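Local coordinates for protein NalP translocator (PDB 1UYN) that forms, as the C-terminal translocator domain of an autotransporter, a hydrophilic outer-membrane pore through which the protease passenger domain reaches the bacterial cell surface, at residues A[20-25]-A[152-157]; A[207-212]-A[233-238]; A[264-269]-A[288-293]. One frame throughout, in Å; residues are numbered along the deposited sequence.

How the contacts relate
The three contacts show how the chemistry of a beta-barrel changes from its interior to its wall. Contact 1 is the buried one: it sets the helix that occupies the pore against a wall strand, through side chains, one direct hydrogen bond and two waters. Contacts 2 and 3 lie at the surface and are made within the wall, each between the strands of a hairpin, so backbone hydrogen bonds dominate. They are also joined laterally, because strands 224-235 and 265-278 are neighbours in the sheet. Both send a charged residue inward to the helix, Glu233 in contact 2 and Arg266 in contact 3; the latter reaches Asp23 within helix segment 20-25 of contact 1.

Contact 1: A[20-25]-A[152-157]; sequences AHADMQ and GTLMQL
Gln25 of the pore-filling helix 12-34 meets Leu154 and Gln156 of the barrel strand 145-163, whose inward face carries both of these residues. The two side chains of Gln25 and Leu154 reach toward each other tip to tip, with Leu154 CD2 3.4 Å from Gln25 CG. The same CD2 methyl also lies 3.9 Å from Ala22 CA and 4.0 Å from His21 CD2. One methyl thus touches three residues, His21, Ala22 and Gln25, within about one helical turn.

A helix threaded through a twelve-stranded antiparallel barrel is the hallmark of the autotransporter translocator domain, and in this pore the apolar touch is framed by polar groups. Gln156 runs extended beyond CG toward the helix, where its NE2 donates to Gln25 O at 3.1 Å. The N-H points almost straight at the oxygen (164°), which lies close to the plane of the Gln156 amide, yet the donor sits above the carbonyl plane of Gln25. The same NE2 donates to a water, 2.8 Å away, that is itself bonded to Ala22 O. A second water links Gln25 NE2, at 2.7 Å, to Leu154 O. The amide ends are held further by the wall and the helix: Gln156 OE1 accepts from Ser128, while Gln25 bonds Ser108 through NE2 and Arg28 through OE1.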
ATOM      1  N   ALA A  20       7.029   6.507   5.262  1.00 21.57           N
ATOM      2  CA  ALA A  20       5.567   6.526   5.380  1.00 21.51           C
ATOM      3  C   ALA A  20       4.877   6.302   4.045  1.00 21.03           C
ATOM      4  O   ALA A  20       3.852   5.654   3.993  1.00 20.67           O
ATOM      5  CB  ALA A  20       5.091   7.834   5.990  1.00 21.67           C
ATOM      6  N   HIS A  21       5.461   6.827   2.972  1.00 21.48           N
ATOM      7  CA  HIS A  21       4.924   6.645   1.625  1.00 21.52           C
ATOM      8  C   HIS A  21       5.068   5.189   1.132  1.00 21.97           C
ATOM      9  O   HIS A  21       4.088   4.583   0.675  1.00 22.29           O
ATOM     10  CB  HIS A  21       5.594   7.582   0.622  1.00 21.15           C
ATOM     11  CG  HIS A  21       5.202   7.306  -0.789  1.00 20.60           C
ATOM     12  ND1 HIS A  21       3.931   7.524  -1.258  1.00 21.87           N
ATOM     13  CD2 HIS A  21       5.887   6.757  -1.813  1.00 23.66           C
ATOM     14  CE1 HIS A  21       3.862   7.167  -2.527  1.00 23.24           C
ATOM     15  NE2 HIS A  21       5.038   6.697  -2.890  1.00 21.81           N
ATOM     16  N   ALA A  22       6.283   4.648   1.206  1.00 21.54           N
ATOM     17  CA  ALA A  22       6.526   3.224   0.891  1.00 21.45           C
ATOM     18  C   ALA A  22       5.581   2.255   1.599  1.00 21.18           C
ATOM     19  O   ALA A  22       5.191   1.210   1.057  1.00 20.47           O
ATOM     20  CB  ALA A  22       7.979   2.832   1.223  1.00 21.03           C
ATOM     21  N   ASP A  23       5.272   2.586   2.844  1.00 21.47           N
ATOM     22  CA  ASP A  23       4.484   1.726   3.716  1.00 20.72           C
ATOM     23  C   ASP A  23       3.049   1.780   3.223  1.00 21.08           C
ATOM     24  O   ASP A  23       2.398   0.756   3.083  1.00 22.10           O
ATOM     25  CB  ASP A  23       4.605   2.247   5.123  1.00 20.29           C
ATOM     26  CG  ASP A  23       3.935   1.375   6.127  1.00 19.20           C
ATOM     27  OD1 ASP A  23       4.472   0.303   6.429  1.00 19.96           O
ATOM     28  OD2 ASP A  23       2.905   1.710   6.719  1.00 17.25           O
ATOM     29  N   MET A  24       2.577   2.979   2.905  1.00 21.20           N
ATOM     30  CA  MET A  24       1.260   3.140   2.310  1.00 21.28           C
ATOM     31  C   MET A  24       1.143   2.450   0.992  1.00 20.13           C
ATOM     32  O   MET A  24       0.111   1.858   0.717  1.00 20.42           O
ATOM     33  CB  MET A  24       0.887   4.614   2.150  1.00 22.12           C
ATOM     34  CG  MET A  24      -0.012   5.105   3.291  1.00 26.25           C
ATOM     35  SD  MET A  24      -0.036   6.863   3.483  1.00 33.76           S
ATOM     36  CE  MET A  24      -0.051   6.973   5.230  1.00 37.88           C
ATOM     37  N   GLN A  25       2.186   2.551   0.181  1.00 20.29           N
ATOM     38  CA  GLN A  25       2.275   1.921  -1.131  1.00 20.33           C
ATOM     39  C   GLN A  25       2.153   0.407  -1.070  1.00 21.05           C
ATOM     40  O   GLN A  25       1.615  -0.186  -1.982  1.00 23.09           O
ATOM     41  CB  GLN A  25       3.588   2.263  -1.815  1.00 20.00           C
ATOM     42  CG  GLN A  25       3.579   2.035  -3.296  1.00 20.01           C
ATOM     43  CD  GLN A  25       2.967   3.189  -4.090  1.00 21.64           C
ATOM     44  OE1 GLN A  25       2.083   3.888  -3.594  1.00 24.08           O
ATOM     45  NE2 GLN A  25       3.401   3.355  -5.357  1.00 24.86           N
ATOM     46  N   GLY A 152      10.727  11.287  -5.836  1.00 17.29           N
ATOM     47  CA  GLY A 152      11.263   9.956  -5.951  1.00 17.43           C
ATOM     48  C   GLY A 152      10.412   9.074  -6.860  1.00 17.16           C
ATOM     49  O   GLY A 152       9.413   9.478  -7.419  1.00 17.04           O
ATOM     50  N   THR A 153      10.902   7.860  -7.030  1.00 17.12           N
ATOM     51  CA  THR A 153      10.243   6.796  -7.740  1.00 16.92           C
ATOM     52  C   THR A 153      10.280   5.627  -6.825  1.00 16.54           C
ATOM     53  O   THR A 153      11.277   5.390  -6.153  1.00 17.31           O
ATOM     54  CB  THR A 153      11.010   6.462  -8.964  1.00 17.03           C
ATOM     55  OG1 THR A 153      11.163   7.656  -9.722  1.00 18.37           O
ATOM     56  CG2 THR A 153      10.186   5.571  -9.894  1.00 19.28           C
ATOM     57  N   LEU A 154       9.171   4.924  -6.765  1.00 16.95           N
ATOM     58  CA  LEU A 154       9.083   3.672  -6.049  1.00 17.43           C
ATOM     59  C   LEU A 154       8.542   2.597  -6.956  1.00 18.05           C
ATOM     60  O   LEU A 154       7.486   2.768  -7.558  1.00 19.48           O
ATOM     61  CB  LEU A 154       8.155   3.854  -4.875  1.00 17.38           C
ATOM     62  CG  LEU A 154       7.842   2.623  -4.076  1.00 17.06           C
ATOM     63  CD1 LEU A 154       9.144   1.990  -3.483  1.00 16.40           C
ATOM     64  CD2 LEU A 154       6.849   3.056  -3.023  1.00 16.34           C
ATOM     65  N   MET A 155       9.241   1.481  -7.060  1.00 18.79           N
ATOM     66  CA  MET A 155       8.714   0.344  -7.802  1.00 20.18           C
ATOM     67  C   MET A 155       8.488  -0.830  -6.915  1.00 19.37           C
ATOM     68  O   MET A 155       9.239  -1.066  -6.020  1.00 20.12           O
ATOM     69  CB  MET A 155       9.661  -0.064  -8.893  1.00 20.43           C
ATOM     70  CG  MET A 155       9.651   0.984  -9.981  1.00 25.74           C
ATOM     71  SD  MET A 155      10.862   0.670 -11.275  1.00 35.05           S
ATOM     72  CE  MET A 155      10.822  -1.430 -11.307  1.00 31.64           C
ATOM     73  N   GLN A 156       7.457  -1.584  -7.173  1.00 18.89           N
ATOM     74  CA  GLN A 156       7.284  -2.807  -6.427  1.00 18.62           C
ATOM     75  C   GLN A 156       7.169  -3.944  -7.425  1.00 18.57           C
ATOM     76  O   GLN A 156       6.609  -3.784  -8.537  1.00 17.51           O
ATOM     77  CB  GLN A 156       6.034  -2.739  -5.544  1.00 18.47           C
ATOM     78  CG  GLN A 156       6.000  -1.579  -4.570  1.00 18.45           C
ATOM     79  CD  GLN A 156       4.604  -1.340  -4.114  1.00 21.35           C
ATOM     80  OE1 GLN A 156       3.692  -1.258  -4.943  1.00 25.99           O
ATOM     81  NE2 GLN A 156       4.406  -1.221  -2.816  1.00 21.32           N
ATOM     82  N   LEU A 157       7.752  -5.072  -7.027  1.00 18.14           N
ATOM     83  CA  LEU A 157       7.566  -6.351  -7.691  1.00 18.50           C
ATOM     84  C   LEU A 157       7.163  -7.416  -6.672  1.00 17.69           C
ATOM     85  O   LEU A 157       7.751  -7.527  -5.593  1.00 16.82           O
ATOM     86  CB  LEU A 157       8.858  -6.778  -8.364  1.00 19.48           C
ATOM     87  CG  LEU A 157       8.881  -6.532  -9.864  1.00 22.46           C
ATOM     88  CD1 LEU A 157      10.303  -6.723 -10.357  1.00 24.89           C
ATOM     89  CD2 LEU A 157       7.944  -7.562 -10.561  1.00 25.14           C
TER
HETATM   90  O   HOH W   1       6.260  -0.333  -0.908  1.00 24.61           O
HETATM   91  O   HOH W   2       5.166   1.642  -6.485  1.00 31.53           O

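Contact 2: A[207-212]-A[233-238]; sequences TLVGLA and ERDLNG
Leu211 and Glu233 form a non-hydrogen-bonded antiparallel pair whose side chains lie side by side and point the same way, into the barrel. The Glu233 chain leaves with CG anti to the backbone N (chi1 165°) and stays extended beyond it, which carries the carboxylate alongside Leu211; CD2 of the leucine lies 3.2 Å from Glu233 OE1. Each carboxylate oxygen has a salt-bridge partner: Lys30 of the helix in the pore for OE1, Arg180 of the adjoining strand for OE2. At the next non-hydrogen-bonded pair, two residues along, Val209 and Asp235 also lie side by side, with Val209 CG2 3.6 Å from Asp235 OD1; Arg239 forms a salt bridge with OD2 of the aspartate.

On the outer face Leu208 and Leu236 pass at a slant, their nearest carbons being CG and CD1 at 4.1 Å. Leu236 also folds back over Gly210, bringing CG 3.5 Å from the glycine N.

Backbone bonds tie Gly210 to Arg234 in both directions, and Leu236 N still donates to Leu208 O at 2.8 Å after strand 224-235 has ended. Beyond that point side chains take over. Asn237 OD1 receives Leu208 N at 2.8 Å, though the bond is bent at the hydrogen (132°), and Thr207 OG1 donates to Gly238 O at 2.9 Å. Regular pairing giving way to side-chain bonds marks the open end, away from the turn, of this antiparallel beta-hairpin in the transmembrane barrel wall.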
ATOM      1  N   THR A 207      14.305  -3.121  -0.882  1.00 15.79           N
ATOM      2  CA  THR A 207      13.904  -3.929   0.250  1.00 15.99           C
ATOM      3  C   THR A 207      12.966  -5.114  -0.113  1.00 16.89           C
ATOM      4  O   THR A 207      11.869  -4.953  -0.649  1.00 16.95           O
ATOM      5  CB  THR A 207      13.219  -3.030   1.269  1.00 16.53           C
ATOM      6  OG1 THR A 207      14.072  -1.945   1.632  1.00 16.49           O
ATOM      7  CG2 THR A 207      13.038  -3.743   2.594  1.00 17.50           C
ATOM      8  N   LEU A 208      13.427  -6.321   0.188  1.00 16.73           N
ATOM      9  CA  LEU A 208      12.594  -7.498   0.153  1.00 15.95           C
ATOM     10  C   LEU A 208      11.751  -7.601   1.387  1.00 15.60           C
ATOM     11  O   LEU A 208      12.243  -7.393   2.489  1.00 14.79           O
ATOM     12  CB  LEU A 208      13.460  -8.741   0.085  1.00 16.35           C
ATOM     13  CG  LEU A 208      12.809 -10.010  -0.448  1.00 15.80           C
ATOM     14  CD1 LEU A 208      12.302  -9.851  -1.850  1.00 13.58           C
ATOM     15  CD2 LEU A 208      13.911 -11.048  -0.407  1.00 17.06           C
ATOM     16  N   VAL A 209      10.492  -7.969   1.169  1.00 15.56           N
ATOM     17  CA  VAL A 209       9.453  -8.093   2.197  1.00 15.65           C
ATOM     18  C   VAL A 209       8.837  -9.476   2.083  1.00 15.75           C
ATOM     19  O   VAL A 209       8.401  -9.900   0.993  1.00 16.54           O
ATOM     20  CB  VAL A 209       8.286  -7.048   1.990  1.00 15.27           C
ATOM     21  CG1 VAL A 209       7.330  -7.104   3.167  1.00 15.80           C
ATOM     22  CG2 VAL A 209       8.815  -5.627   1.836  1.00 14.34           C
ATOM     23  N   GLY A 210       8.774 -10.180   3.192  1.00 15.68           N
ATOM     24  CA  GLY A 210       8.087 -11.459   3.232  1.00 15.47           C
ATOM     25  C   GLY A 210       6.714 -11.232   3.797  1.00 15.68           C
ATOM     26  O   GLY A 210       6.519 -10.451   4.712  1.00 13.95           O
ATOM     27  N   LEU A 211       5.767 -11.964   3.237  1.00 17.68           N
ATOM     28  CA  LEU A 211       4.317 -11.755   3.401  1.00 18.81           C
ATOM     29  C   LEU A 211       3.701 -13.120   3.495  1.00 19.41           C
ATOM     30  O   LEU A 211       4.200 -14.079   2.898  1.00 19.58           O
ATOM     31  CB  LEU A 211       3.713 -11.054   2.186  1.00 18.47           C
ATOM     32  CG  LEU A 211       4.342  -9.707   1.865  1.00 21.53           C
ATOM     33  CD1 LEU A 211       4.199  -9.397   0.369  1.00 24.90           C
ATOM     34  CD2 LEU A 211       3.725  -8.576   2.704  1.00 20.68           C
ATOM     35  N   ALA A 212       2.614 -13.204   4.233  1.00 20.46           N
ATOM     36  CA  ALA A 212       2.003 -14.489   4.572  1.00 22.30           C
ATOM     37  C   ALA A 212       0.703 -14.131   5.223  1.00 23.00           C
ATOM     38  O   ALA A 212       0.621 -13.116   5.886  1.00 24.57           O
ATOM     39  CB  ALA A 212       2.886 -15.309   5.525  1.00 22.19           C
ATOM     40  N   GLU A 233       4.017  -9.801   8.045  1.00 23.23           N
ATOM     41  CA  GLU A 233       4.744  -8.965   7.096  1.00 23.34           C
ATOM     42  C   GLU A 233       5.999  -8.442   7.794  1.00 22.38           C
ATOM     43  O   GLU A 233       5.977  -8.078   8.956  1.00 22.45           O
ATOM     44  CB  GLU A 233       3.824  -7.858   6.623  1.00 23.62           C
ATOM     45  CG  GLU A 233       4.481  -6.685   5.906  1.00 27.47           C
ATOM     46  CD  GLU A 233       3.551  -6.021   4.855  1.00 33.81           C
ATOM     47  OE1 GLU A 233       2.336  -6.487   4.689  1.00 35.43           O
ATOM     48  OE2 GLU A 233       4.057  -5.088   4.164  1.00 28.23           O
ATOM     49  N   ARG A 234       7.116  -8.459   7.104  1.00 21.64           N
ATOM     50  CA  ARG A 234       8.381  -8.150   7.733  1.00 21.17           C
ATOM     51  C   ARG A 234       9.422  -7.826   6.689  1.00 20.63           C
ATOM     52  O   ARG A 234       9.579  -8.559   5.738  1.00 20.69           O
ATOM     53  CB  ARG A 234       8.869  -9.350   8.535  1.00 21.44           C
ATOM     54  CG  ARG A 234      10.068  -9.083   9.420  1.00 20.91           C
ATOM     55  CD  ARG A 234      10.514 -10.314  10.091  1.00 23.66           C
ATOM     56  NE  ARG A 234      11.258 -10.102  11.328  1.00 24.50           N
ATOM     57  CZ  ARG A 234      12.522  -9.803  11.350  1.00 27.77           C
ATOM     58  NH1 ARG A 234      13.216  -9.626  10.216  1.00 31.75           N
ATOM     59  NH2 ARG A 234      13.112  -9.667  12.504  1.00 29.97           N
ATOM     60  N   ASP A 235      10.183  -6.768   6.885  1.00 19.90           N
ATOM     61  CA  ASP A 235      11.255  -6.517   5.949  1.00 19.84           C
ATOM     62  C   ASP A 235      12.304  -7.600   6.167  1.00 19.12           C
ATOM     63  O   ASP A 235      12.561  -8.031   7.282  1.00 19.40           O
ATOM     64  CB  ASP A 235      11.815  -5.106   6.094  1.00 19.85           C
ATOM     65  CG  ASP A 235      10.811  -4.031   5.705  1.00 19.25           C
ATOM     66  OD1 ASP A 235       9.764  -4.317   5.106  1.00 21.01           O
ATOM     67  OD2 ASP A 235      10.973  -2.836   5.971  1.00 24.02           O
ATOM     68  N   LEU A 236      12.829  -8.117   5.078  1.00 18.72           N
ATOM     69  CA  LEU A 236      13.802  -9.188   5.147  1.00 18.90           C
ATOM     70  C   LEU A 236      15.208  -8.633   5.116  1.00 18.38           C
ATOM     71  O   LEU A 236      16.152  -9.353   5.461  1.00 19.24           O
ATOM     72  CB  LEU A 236      13.549 -10.232   4.030  1.00 19.06           C
ATOM     73  CG  LEU A 236      12.127 -10.797   4.078  1.00 18.64           C
ATOM     74  CD1 LEU A 236      11.905 -11.898   3.050  1.00 19.29           C
ATOM     75  CD2 LEU A 236      11.829 -11.290   5.500  1.00 18.22           C
ATOM     76  N   ASN A 237      15.326  -7.358   4.746  1.00 18.52           N
ATOM     77  CA  ASN A 237      16.584  -6.607   4.773  1.00 18.64           C
ATOM     78  C   ASN A 237      16.384  -5.185   5.201  1.00 19.47           C
ATOM     79  O   ASN A 237      15.338  -4.818   5.691  1.00 20.34           O
ATOM     80  CB  ASN A 237      17.317  -6.682   3.431  1.00 18.37           C
ATOM     81  CG  ASN A 237      16.613  -5.929   2.293  1.00 19.18           C
ATOM     82  OD1 ASN A 237      15.381  -6.002   2.128  1.00 21.14           O
ATOM     83  ND2 ASN A 237      17.409  -5.260   1.451  1.00 15.98           N
ATOM     84  N   GLY A 238      17.394  -4.366   5.032  1.00 21.31           N
ATOM     85  CA  GLY A 238      17.346  -2.989   5.507  1.00 22.19           C
ATOM     86  C   GLY A 238      16.423  -2.081   4.739  1.00 22.79           C
ATOM     87  O   GLY A 238      16.265  -2.186   3.511  1.00 23.89           O
TER

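Contact 3: A[264-269]-A[288-293]; sequences HTRLVA and SYAGSK. With SO4 (sulfate ion), chain C.
Val268 and Ala290 face each other as a non-hydrogen-bonded pair in the beta-hairpin of strands 265-278 and 281-292, part of the wall of the translocator barrel. Val268 CG2 lies 3.7 Å from Ala290 CB, while its other methyl, CG1, is turned anti to the backbone N (chi1 179°) and touches Ser288 OG. These small groups line the inward side of the sheet; Leu267, Ala269 and Tyr289 are directed to the outside, where Tyr289 meets His298 of the next strand edge-to-face.

The pair is framed by two hydrogen-bonded pairs, Leu267 with Gly291 and Ala269 with Tyr289. In each, one bond is shorter: Gly291 N to Leu267 O is 2.8 Å and nearly straight (171°), and Tyr289 N to Ala269 O is also 2.8 Å. CA-H...O contacts run between them, such as Val268 CA to Tyr289 O.

At the open end the regular pairing stops and side chains fill in. Ser292 CB packs on Thr265 O, and its OG donates to Lys293 O at 3.0 Å. The aliphatic part of Lys293 passes the His264 ring obliquely, CG being 3.7 Å from CD2. O2 of a sulfate ion, probably from the crystallisation liquor, lies at the edge of the His264 ring near its plane, while O3 accepts a hydrogen bond from Thr265 N, 3.0 Å away.

The second shell is reached through Arg266, which packs CB on Gly291 O and runs on the same side of the sheet as Val268 toward the pore. Its CG is placed between the backbone N and the carbonyl carbon (chi1 54°), and the chain, extended at chi2, bends at chi3. The guanidinium makes a cation-pi contact with Tyr295, and its NH1 forms a salt bridge with OD1 of Asp23 on the central helix; OD2 of that aspartate is bound by Arg27 NH2 and Tyr295 OH.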
ATOM      1  N   HIS A 264      10.977  -5.155  11.909  1.00 25.47           N
ATOM      2  CA  HIS A 264      10.123  -5.918  12.826  1.00 26.05           C
ATOM      3  C   HIS A 264       9.041  -6.556  12.049  1.00 25.29           C
ATOM      4  O   HIS A 264       8.684  -6.068  10.983  1.00 25.26           O
ATOM      5  CB  HIS A 264       9.528  -5.036  13.938  1.00 26.60           C
ATOM      6  CG  HIS A 264      10.555  -4.499  14.889  1.00 30.02           C
ATOM      7  ND1 HIS A 264      11.482  -3.538  14.524  1.00 31.85           N
ATOM      8  CD2 HIS A 264      10.809  -4.797  16.189  1.00 32.43           C
ATOM      9  CE1 HIS A 264      12.264  -3.278  15.560  1.00 34.01           C
ATOM     10  NE2 HIS A 264      11.870  -4.016  16.587  1.00 32.92           N
ATOM     11  N   THR A 265       8.557  -7.679  12.573  1.00 25.44           N
ATOM     12  CA  THR A 265       7.392  -8.392  12.042  1.00 25.54           C
ATOM     13  C   THR A 265       6.138  -7.614  12.412  1.00 25.30           C
ATOM     14  O   THR A 265       5.943  -7.346  13.578  1.00 25.16           O
ATOM     15  CB  THR A 265       7.322  -9.783  12.693  1.00 25.36           C
ATOM     16  OG1 THR A 265       8.388 -10.583  12.202  1.00 27.68           O
ATOM     17  CG2 THR A 265       6.114 -10.585  12.264  1.00 26.36           C
ATOM     18  N   ARG A 266       5.295  -7.240  11.449  1.00 25.16           N
ATOM     19  CA  ARG A 266       3.904  -6.868  11.820  1.00 25.56           C
ATOM     20  C   ARG A 266       2.819  -7.881  11.590  1.00 24.00           C
ATOM     21  O   ARG A 266       2.861  -8.598  10.650  1.00 24.27           O
ATOM     22  CB  ARG A 266       3.421  -5.578  11.198  1.00 26.23           C
ATOM     23  CG  ARG A 266       3.514  -5.469   9.767  1.00 26.61           C
ATOM     24  CD  ARG A 266       3.695  -4.088   9.416  1.00 30.47           C
ATOM     25  NE  ARG A 266       4.890  -3.522  10.077  1.00 32.05           N
ATOM     26  CZ  ARG A 266       5.462  -2.402   9.666  1.00 34.03           C
ATOM     27  NH1 ARG A 266       4.969  -1.743   8.590  1.00 33.45           N
ATOM     28  NH2 ARG A 266       6.522  -1.940  10.318  1.00 36.09           N
ATOM     29  N   LEU A 267       1.875  -7.914  12.516  1.00 23.64           N
ATOM     30  CA  LEU A 267       0.652  -8.673  12.428  1.00 23.26           C
ATOM     31  C   LEU A 267      -0.386  -7.719  11.881  1.00 22.25           C
ATOM     32  O   LEU A 267      -0.467  -6.594  12.317  1.00 21.31           O
ATOM     33  CB  LEU A 267       0.202  -9.124  13.824  1.00 23.72           C
ATOM     34  CG  LEU A 267       1.265  -9.817  14.703  1.00 27.01           C
ATOM     35  CD1 LEU A 267       0.675 -10.464  15.988  1.00 27.58           C
ATOM     36  CD2 LEU A 267       2.059 -10.878  13.899  1.00 28.73           C
ATOM     37  N   VAL A 268      -1.158  -8.173  10.913  1.00 21.52           N
ATOM     38  CA  VAL A 268      -2.277  -7.416  10.411  1.00 22.05           C
ATOM     39  C   VAL A 268      -3.532  -8.239  10.528  1.00 22.14           C
ATOM     40  O   VAL A 268      -3.560  -9.342  10.011  1.00 22.65           O
ATOM     41  CB  VAL A 268      -2.118  -7.119   8.912  1.00 21.90           C
ATOM     42  CG1 VAL A 268      -3.331  -6.326   8.409  1.00 21.63           C
ATOM     43  CG2 VAL A 268      -0.806  -6.400   8.647  1.00 23.11           C
ATOM     44  N   ALA A 269      -4.564  -7.710  11.170  1.00 22.57           N
ATOM     45  CA  ALA A 269      -5.899  -8.336  11.160  1.00 22.81           C
ATOM     46  C   ALA A 269      -6.850  -7.421  10.385  1.00 23.12           C
ATOM     47  O   ALA A 269      -6.598  -6.225  10.272  1.00 23.06           O
ATOM     48  CB  ALA A 269      -6.398  -8.570  12.575  1.00 22.31           C
ATOM     49  N   SER A 288      -8.648  -2.828   8.184  1.00 21.32           N
ATOM     50  CA  SER A 288      -7.413  -3.540   8.491  1.00 21.17           C
ATOM     51  C   SER A 288      -6.627  -2.771   9.572  1.00 21.11           C
ATOM     52  O   SER A 288      -6.517  -1.544   9.519  1.00 20.23           O
ATOM     53  CB  SER A 288      -6.535  -3.581   7.235  1.00 21.42           C
ATOM     54  OG  SER A 288      -5.792  -4.787   7.211  1.00 23.77           O
ATOM     55  N   TYR A 289      -6.061  -3.483  10.538  1.00 21.29           N
ATOM     56  CA  TYR A 289      -5.088  -2.899  11.448  1.00 21.13           C
ATOM     57  C   TYR A 289      -3.737  -3.608  11.356  1.00 20.96           C
ATOM     58  O   TYR A 289      -3.686  -4.808  11.554  1.00 21.97           O
ATOM     59  CB  TYR A 289      -5.608  -3.050  12.880  1.00 21.25           C
ATOM     60  CG  TYR A 289      -4.644  -2.481  13.875  1.00 19.94           C
ATOM     61  CD1 TYR A 289      -4.471  -1.089  13.982  1.00 19.01           C
ATOM     62  CD2 TYR A 289      -3.876  -3.317  14.676  1.00 19.43           C
ATOM     63  CE1 TYR A 289      -3.568  -0.536  14.882  1.00 17.81           C
ATOM     64  CE2 TYR A 289      -2.947  -2.779  15.591  1.00 18.64           C
ATOM     65  CZ  TYR A 289      -2.817  -1.394  15.691  1.00 17.90           C
ATOM     66  OH  TYR A 289      -1.930  -0.882  16.593  1.00 16.55           O
ATOM     67  N   ALA A 290      -2.651  -2.886  11.135  1.00 20.50           N
ATOM     68  CA  ALA A 290      -1.294  -3.444  11.227  1.00 19.88           C
ATOM     69  C   ALA A 290      -0.598  -3.004  12.522  1.00 20.05           C
ATOM     70  O   ALA A 290      -0.622  -1.813  12.842  1.00 19.38           O
ATOM     71  CB  ALA A 290      -0.488  -2.999  10.086  1.00 19.53           C
ATOM     72  N   GLY A 291       0.035  -3.948  13.238  1.00 19.87           N
ATOM     73  CA  GLY A 291       0.834  -3.639  14.423  1.00 20.57           C
ATOM     74  C   GLY A 291       2.195  -4.315  14.553  1.00 21.14           C
ATOM     75  O   GLY A 291       2.370  -5.488  14.308  1.00 20.10           O
ATOM     76  N   SER A 292       3.200  -3.548  14.912  1.00 23.22           N
ATOM     77  CA  SER A 292       4.374  -4.121  15.594  1.00 24.54           C
ATOM     78  C   SER A 292       4.665  -3.241  16.766  1.00 25.74           C
ATOM     79  O   SER A 292       3.980  -2.256  16.961  1.00 25.84           O
ATOM     80  CB  SER A 292       5.591  -4.144  14.684  1.00 24.88           C
ATOM     81  OG  SER A 292       5.961  -2.834  14.331  1.00 24.96           O
ATOM     82  N   LYS A 293       5.677  -3.583  17.558  1.00 27.79           N
ATOM     83  CA  LYS A 293       6.143  -2.669  18.593  1.00 28.25           C
ATOM     84  C   LYS A 293       6.496  -1.395  17.841  1.00 28.41           C
ATOM     85  O   LYS A 293       7.095  -1.434  16.757  1.00 28.40           O
ATOM     86  CB  LYS A 293       7.335  -3.233  19.392  1.00 28.91           C
ATOM     87  CG  LYS A 293       8.715  -3.162  18.694  1.00 30.57           C
ATOM     88  CD  LYS A 293       9.856  -3.335  19.716  1.00 33.71           C
ATOM     89  CE  LYS A 293      10.464  -1.989  20.198  1.00 33.94           C
ATOM     90  NZ  LYS A 293      11.027  -2.124  21.589  1.00 34.04           N
TER
HETATM   91  S   SO4 C2086      10.327  -8.389  16.494  1.00 73.53           S
HETATM   92  O1  SO4 C2086      11.727  -8.307  15.999  1.00 70.82           O
HETATM   93  O2  SO4 C2086      10.215  -7.507  17.671  1.00 71.32           O
HETATM   94  O3  SO4 C2086       9.356  -8.072  15.445  1.00 71.86           O
HETATM   95  O4  SO4 C2086       9.954  -9.750  16.902  1.00 72.92           O